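Long-range contact in soluble lytic murein transglycosylase (PDB 1QSA), which cleaves the glycosidic bonds between N-acetylmuramic acid and N-acetylglucosamine in peptidoglycan, leaving a 1,6-anhydro bond on the muramic acid: residues 318-330 with 341-355. Numbering follows the deposited sequence.
Sequences KDEWRYWQADLLL and ILHQLMQQRGFYPMV. With SO4 (sulfate ion), chain B.
The amide of Gln348 bridges two opposite charges on helix 319-331. Its OE1 takes Arg322 NH1 on a lone pair in the carbonyl plane (2.7 Å, 160° at the hydrogen), and its NE2 gives a more bent bond to the syn side of Asp319 OD1 (3.0 Å), tilted out of the carboxylate plane. These bonds fix which way round the amide sits. Leu345 lies over one face of the Arg322 guanidinium. Asp319 OD2 accepts from two waters, one bound to Tyr352 N, the other to Arg349 O and Gln348 NE2, tying the chain from Gln348 to Tyr352 to the start of helix 319-331.

On the neighbouring helix 351-359, Tyr352 is a knob among Asp319, Glu320, Tyr323 and Trp324. Glu320 CA sits over its ring face, 3.8 Å from the centroid, while OH receives Trp324 NE1 (3.1 Å) and also bonds Glu577. A phenylalanine here would probably leave Trp324 NE1 and Glu577 without this shared hydroxyl. Tyr323, with CG anti to the backbone N (chi1 175°), enters between Leu342, Leu345, Tyr352 and Val355, whose CG1 lies over one ring face in a CH-pi contact. Further along, Ile341 CG2 packs on Ala326 CB (4.0 Å). Helices 319-331 and 335-346 thus form an antiparallel hairpin, with 351-359 returning alongside the first, part of this protein's alpha-superhelix.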
loop_
_atom_site.group_PDB
_atom_site.type_symbol
_atom_site.label_atom_id
_atom_site.label_comp_id
_atom_site.label_asym_id
_atom_site.label_seq_id
_atom_site.Cartn_x
_atom_site.Cartn_y
_atom_site.Cartn_z
ATOM N N LYS A 318 22.617 0.582 0.065
ATOM C CA LYS A 318 21.483 1.472 0.342
ATOM C C LYS A 318 21.894 2.872 0.801
ATOM O O LYS A 318 22.876 3.031 1.540
ATOM C CB LYS A 318 20.537 0.829 1.360
ATOM C CG LYS A 318 19.936 -0.500 0.900
ATOM C CD LYS A 318 19.080 -1.121 1.999
ATOM C CE LYS A 318 18.543 -2.478 1.593
ATOM N NZ LYS A 318 17.741 -3.134 2.684
ATOM N N ASP A 319 21.138 3.878 0.352
ATOM C CA ASP A 319 21.390 5.280 0.694
ATOM C C ASP A 319 21.683 5.476 2.175
ATOM O O ASP A 319 22.676 6.102 2.539
ATOM C CB ASP A 319 20.164 6.149 0.390
ATOM C CG ASP A 319 20.010 6.467 -1.078
ATOM O OD1 ASP A 319 20.817 5.991 -1.908
ATOM O OD2 ASP A 319 19.064 7.219 -1.392
ATOM N N GLU A 320 20.778 4.989 3.018
ATOM C CA GLU A 320 20.935 5.142 4.459
ATOM C C GLU A 320 22.253 4.612 5.014
ATOM O O GLU A 320 22.908 5.295 5.809
ATOM C CB GLU A 320 19.756 4.522 5.230
ATOM C CG GLU A 320 19.520 3.018 5.006
ATOM C CD GLU A 320 18.455 2.728 3.981
ATOM O OE1 GLU A 320 18.359 3.473 2.982
ATOM O OE2 GLU A 320 17.734 1.720 4.144
ATOM N N TRP A 321 22.669 3.429 4.564
ATOM C CA TRP A 321 23.892 2.838 5.088
ATOM C C TRP A 321 25.146 3.505 4.544
ATOM O O TRP A 321 26.187 3.505 5.206
ATOM C CB TRP A 321 23.885 1.322 4.921
ATOM C CG TRP A 321 22.623 0.675 5.469
ATOM C CD1 TRP A 321 21.957 -0.379 4.922
ATOM C CD2 TRP A 321 21.856 1.073 6.632
ATOM N NE1 TRP A 321 20.823 -0.662 5.653
ATOM C CE2 TRP A 321 20.737 0.210 6.709
ATOM C CE3 TRP A 321 22.000 2.080 7.604
ATOM C CZ2 TRP A 321 19.759 0.317 7.719
ATOM C CZ3 TRP A 321 21.023 2.189 8.612
ATOM C CH2 TRP A 321 19.918 1.308 8.657
ATOM N N ARG A 322 25.054 4.069 3.341
ATOM C CA ARG A 322 26.183 4.812 2.792
ATOM C C ARG A 322 26.344 6.099 3.620
ATOM O O ARG A 322 27.462 6.467 4.008
ATOM C CB ARG A 322 25.955 5.145 1.321
ATOM C CG ARG A 322 26.039 3.919 0.426
ATOM C CD ARG A 322 25.617 4.239 -0.988
ATOM N NE ARG A 322 26.562 5.126 -1.659
ATOM C CZ ARG A 322 26.253 5.908 -2.690
ATOM N NH1 ARG A 322 25.014 5.945 -3.162
ATOM N NH2 ARG A 322 27.184 6.680 -3.236
ATOM N N TYR A 323 25.227 6.756 3.947
ATOM C CA TYR A 323 25.308 7.975 4.750
ATOM C C TYR A 323 25.884 7.668 6.127
ATOM O O TYR A 323 26.762 8.388 6.598
ATOM C CB TYR A 323 23.938 8.656 4.940
ATOM C CG TYR A 323 24.042 9.851 5.889
ATOM C CD1 TYR A 323 24.495 11.094 5.436
ATOM C CD2 TYR A 323 23.764 9.709 7.255
ATOM C CE1 TYR A 323 24.681 12.165 6.323
ATOM C CE2 TYR A 323 23.944 10.764 8.141
ATOM C CZ TYR A 323 24.402 11.984 7.673
ATOM O OH TYR A 323 24.581 13.020 8.544
ATOM N N TRP A 324 25.404 6.608 6.773
ATOM C CA TRP A 324 25.906 6.306 8.120
ATOM C C TRP A 324 27.356 5.832 8.119
ATOM O O TRP A 324 28.078 6.026 9.104
ATOM C CB TRP A 324 24.940 5.403 8.893
ATOM C CG TRP A 324 23.701 6.188 9.299
ATOM C CD1 TRP A 324 22.444 6.087 8.752
ATOM C CD2 TRP A 324 23.636 7.269 10.243
ATOM N NE1 TRP A 324 21.614 7.048 9.282
ATOM C CE2 TRP A 324 22.313 7.788 10.200
ATOM C CE3 TRP A 324 24.568 7.855 11.119
ATOM C CZ2 TRP A 324 21.899 8.864 10.992
ATOM C CZ3 TRP A 324 24.153 8.932 11.915
ATOM C CH2 TRP A 324 22.825 9.424 11.841
ATOM N N GLN A 325 27.809 5.300 6.986
ATOM C CA GLN A 325 29.218 4.906 6.864
ATOM C C GLN A 325 30.028 6.208 6.823
ATOM O O GLN A 325 31.077 6.319 7.460
ATOM C CB GLN A 325 29.449 4.112 5.578
ATOM C CG GLN A 325 30.900 3.665 5.391
ATOM C CD GLN A 325 31.371 2.733 6.491
ATOM O OE1 GLN A 325 31.834 3.175 7.547
ATOM N NE2 GLN A 325 31.252 1.432 6.251
ATOM N N ALA A 326 29.524 7.187 6.069
ATOM C CA ALA A 326 30.162 8.493 5.962
ATOM C C ALA A 326 30.191 9.158 7.340
ATOM O O ALA A 326 31.186 9.772 7.714
ATOM C CB ALA A 326 29.408 9.361 4.978
ATOM N N ASP A 327 29.093 9.033 8.091
ATOM C CA ASP A 327 29.007 9.615 9.437
ATOM C C ASP A 327 30.104 9.050 10.358
ATOM O O ASP A 327 30.762 9.796 11.087
ATOM C CB ASP A 327 27.624 9.348 10.030
ATOM C CG ASP A 327 27.439 9.990 11.396
ATOM O OD1 ASP A 327 27.133 11.203 11.459
ATOM O OD2 ASP A 327 27.609 9.279 12.399
ATOM N N LEU A 328 30.307 7.736 10.297
ATOM C CA LEU A 328 31.347 7.075 11.096
ATOM C C LEU A 328 32.746 7.540 10.670
ATOM O O LEU A 328 33.592 7.861 11.518
ATOM C CB LEU A 328 31.263 5.560 10.926
ATOM C CG LEU A 328 30.085 4.829 11.566
ATOM C CD1 LEU A 328 30.097 3.384 11.093
ATOM C CD2 LEU A 328 30.176 4.928 13.097
ATOM N N LEU A 329 32.973 7.611 9.360
ATOM C CA LEU A 329 34.264 8.040 8.807
ATOM C C LEU A 329 34.597 9.475 9.189
ATOM O O LEU A 329 35.748 9.794 9.483
ATOM C CB LEU A 329 34.267 7.902 7.282
ATOM C CG LEU A 329 34.370 6.469 6.752
ATOM C CD1 LEU A 329 34.049 6.456 5.248
ATOM C CD2 LEU A 329 35.768 5.886 7.025
ATOM N N LEU A 330 33.590 10.346 9.204
ATOM C CA LEU A 330 33.814 11.734 9.597
ATOM C C LEU A 330 34.296 11.789 11.049
ATOM O O LEU A 330 35.268 12.483 11.346
ATOM C CB LEU A 330 32.538 12.571 9.460
ATOM C CG LEU A 330 32.139 12.947 8.030
ATOM C CD1 LEU A 330 30.717 13.527 8.021
ATOM C CD2 LEU A 330 33.145 13.974 7.489
ATOM N N ILE A 341 31.736 9.998 -0.329
ATOM C CA ILE A 341 30.476 9.258 -0.223
ATOM C C ILE A 341 29.317 10.247 -0.246
ATOM O O ILE A 341 28.333 10.045 -0.964
ATOM C CB ILE A 341 30.378 8.408 1.084
ATOM C CG1 ILE A 341 31.390 7.256 1.056
ATOM C CG2 ILE A 341 28.933 7.857 1.254
ATOM C CD1 ILE A 341 31.472 6.469 2.371
ATOM N N LEU A 342 29.436 11.313 0.543
ATOM C CA LEU A 342 28.405 12.352 0.623
ATOM C C LEU A 342 28.214 13.022 -0.739
ATOM O O LEU A 342 27.089 13.243 -1.169
ATOM C CB LEU A 342 28.766 13.387 1.697
ATOM C CG LEU A 342 28.791 12.847 3.135
ATOM C CD1 LEU A 342 29.113 13.984 4.099
ATOM C CD2 LEU A 342 27.432 12.219 3.500
ATOM N N HIS A 343 29.311 13.307 -1.440
ATOM C CA HIS A 343 29.204 13.935 -2.756
ATOM C C HIS A 343 28.540 12.997 -3.765
ATOM O O HIS A 343 27.790 13.452 -4.629
ATOM C CB HIS A 343 30.574 14.420 -3.251
ATOM C CG HIS A 343 30.985 15.741 -2.672
ATOM N ND1 HIS A 343 32.238 15.967 -2.142
ATOM C CD2 HIS A 343 30.310 16.905 -2.542
ATOM C CE1 HIS A 343 32.314 17.213 -1.708
ATOM N NE2 HIS A 343 31.156 17.802 -1.938
ATOM N N GLN A 344 28.801 11.694 -3.653
ATOM C CA GLN A 344 28.165 10.725 -4.552
ATOM C C GLN A 344 26.665 10.680 -4.263
ATOM O O GLN A 344 25.845 10.602 -5.174
ATOM C CB GLN A 344 28.784 9.338 -4.398
ATOM C CG GLN A 344 30.106 9.196 -5.127
ATOM C CD GLN A 344 30.001 9.603 -6.588
ATOM O OE1 GLN A 344 29.384 8.907 -7.398
ATOM N NE2 GLN A 344 30.581 10.751 -6.924
ATOM N N LEU A 345 26.313 10.747 -2.982
ATOM C CA LEU A 345 24.908 10.723 -2.579
ATOM C C LEU A 345 24.154 11.940 -3.105
ATOM O O LEU A 345 23.019 11.817 -3.563
ATOM C CB LEU A 345 24.788 10.646 -1.053
ATOM C CG LEU A 345 24.842 9.258 -0.420
ATOM C CD1 LEU A 345 24.793 9.395 1.097
ATOM C CD2 LEU A 345 23.660 8.422 -0.912
ATOM N N MET A 346 24.796 13.103 -3.067
ATOM C CA MET A 346 24.197 14.344 -3.537
ATOM C C MET A 346 23.803 14.318 -5.017
ATOM O O MET A 346 22.961 15.108 -5.446
ATOM C CB MET A 346 25.138 15.522 -3.285
ATOM C CG MET A 346 25.209 15.967 -1.835
ATOM S SD MET A 346 26.568 17.144 -1.559
ATOM C CE MET A 346 26.004 18.556 -2.478
ATOM N N GLN A 347 24.439 13.441 -5.788
ATOM C CA GLN A 347 24.148 13.315 -7.219
ATOM C C GLN A 347 22.816 12.616 -7.446
ATOM O O GLN A 347 22.261 12.659 -8.555
ATOM C CB GLN A 347 25.273 12.556 -7.926
ATOM C CG GLN A 347 26.597 13.312 -7.945
ATOM C CD GLN A 347 27.741 12.522 -8.556
ATOM O OE1 GLN A 347 28.909 12.870 -8.374
ATOM N NE2 GLN A 347 27.415 11.461 -9.286
ATOM N N GLN A 348 22.328 11.944 -6.407
ATOM C CA GLN A 348 21.080 11.191 -6.472
ATOM C C GLN A 348 19.874 11.984 -6.005
ATOM O O GLN A 348 19.999 13.122 -5.557
ATOM C CB GLN A 348 21.211 9.896 -5.675
ATOM C CG GLN A 348 22.371 9.011 -6.132
ATOM C CD GLN A 348 22.705 7.904 -5.141
ATOM O OE1 GLN A 348 23.837 7.431 -5.092
ATOM N NE2 GLN A 348 21.720 7.485 -4.346
ATOM N N ARG A 349 18.703 11.361 -6.101
ATOM C CA ARG A 349 17.445 12.003 -5.737
ATOM C C ARG A 349 16.920 11.479 -4.404
ATOM O O ARG A 349 17.082 10.302 -4.099
ATOM C CB ARG A 349 16.422 11.712 -6.851
ATOM C CG ARG A 349 15.065 12.364 -6.709
ATOM C CD ARG A 349 14.080 11.789 -7.756
ATOM N NE ARG A 349 13.886 10.350 -7.561
ATOM C CZ ARG A 349 14.463 9.404 -8.293
ATOM N NH1 ARG A 349 15.226 9.723 -9.330
ATOM N NH2 ARG A 349 14.238 8.130 -8.016
ATOM N N GLY A 350 16.339 12.357 -3.594
ATOM C CA GLY A 350 15.744 11.897 -2.352
ATOM C C GLY A 350 16.237 12.403 -1.016
ATOM O O GLY A 350 17.071 13.299 -0.927
ATOM N N PHE A 351 15.668 11.813 0.028
ATOM C CA PHE A 351 15.968 12.172 1.408
ATOM C C PHE A 351 17.453 12.190 1.766
ATOM O O PHE A 351 17.970 13.241 2.135
ATOM C CB PHE A 351 15.213 11.255 2.370
ATOM C CG PHE A 351 15.480 11.544 3.822
ATOM C CD1 PHE A 351 14.846 12.601 4.465
ATOM C CD2 PHE A 351 16.364 10.746 4.550
ATOM C CE1 PHE A 351 15.092 12.849 5.816
ATOM C CE2 PHE A 351 16.613 10.984 5.889
ATOM C CZ PHE A 351 15.975 12.040 6.527
ATOM N N TYR A 352 18.131 11.050 1.659
ATOM C CA TYR A 352 19.559 11.016 2.017
ATOM C C TYR A 352 20.441 11.928 1.164
ATOM O O TYR A 352 21.374 12.538 1.686
ATOM C CB TYR A 352 20.077 9.588 2.166
ATOM C CG TYR A 352 19.837 9.070 3.566
ATOM C CD1 TYR A 352 20.616 9.529 4.621
ATOM C CD2 TYR A 352 18.821 8.148 3.840
ATOM C CE1 TYR A 352 20.403 9.093 5.918
ATOM C CE2 TYR A 352 18.588 7.698 5.146
ATOM C CZ TYR A 352 19.396 8.183 6.177
ATOM O OH TYR A 352 19.220 7.789 7.471
ATOM N N PRO A 353 20.204 11.987 -0.162
ATOM C CA PRO A 353 21.032 12.893 -0.962
ATOM C C PRO A 353 20.884 14.320 -0.401
ATOM O O PRO A 353 21.850 15.078 -0.346
ATOM C CB PRO A 353 20.398 12.765 -2.349
ATOM C CG PRO A 353 20.094 11.330 -2.412
ATOM C CD PRO A 353 19.524 11.010 -1.032
ATOM N N MET A 354 19.676 14.682 0.052
ATOM C CA MET A 354 19.451 16.015 0.625
ATOM C C MET A 354 20.102 16.172 2.010
ATOM O O MET A 354 20.579 17.258 2.366
ATOM C CB MET A 354 17.944 16.273 0.786
ATOM C CG MET A 354 17.150 16.366 -0.499
ATOM S SD MET A 354 15.382 16.611 -0.139
ATOM C CE MET A 354 14.714 16.478 -1.792
ATOM N N VAL A 355 20.093 15.092 2.789
ATOM C CA VAL A 355 20.734 15.092 4.095
ATOM C C VAL A 355 22.237 15.330 3.861
ATOM O O VAL A 355 22.871 16.145 4.553
ATOM C CB VAL A 355 20.582 13.734 4.826
ATOM C CG1 VAL A 355 21.524 13.682 6.021
ATOM C CG2 VAL A 355 19.146 13.528 5.320
HETATM S S SO4 B . 11.813 11.054 -4.291
HETATM O O1 SO4 B . 12.021 11.808 -3.039
HETATM O O2 SO4 B . 11.979 11.963 -5.443
HETATM O O3 SO4 B . 12.823 9.983 -4.354
HETATM O O4 SO4 B . 10.471 10.446 -4.319
HETATM O O HOH W 1 17.197 8.588 0.355
HETATM O O HOH W 2 18.800 8.238 -4.006
#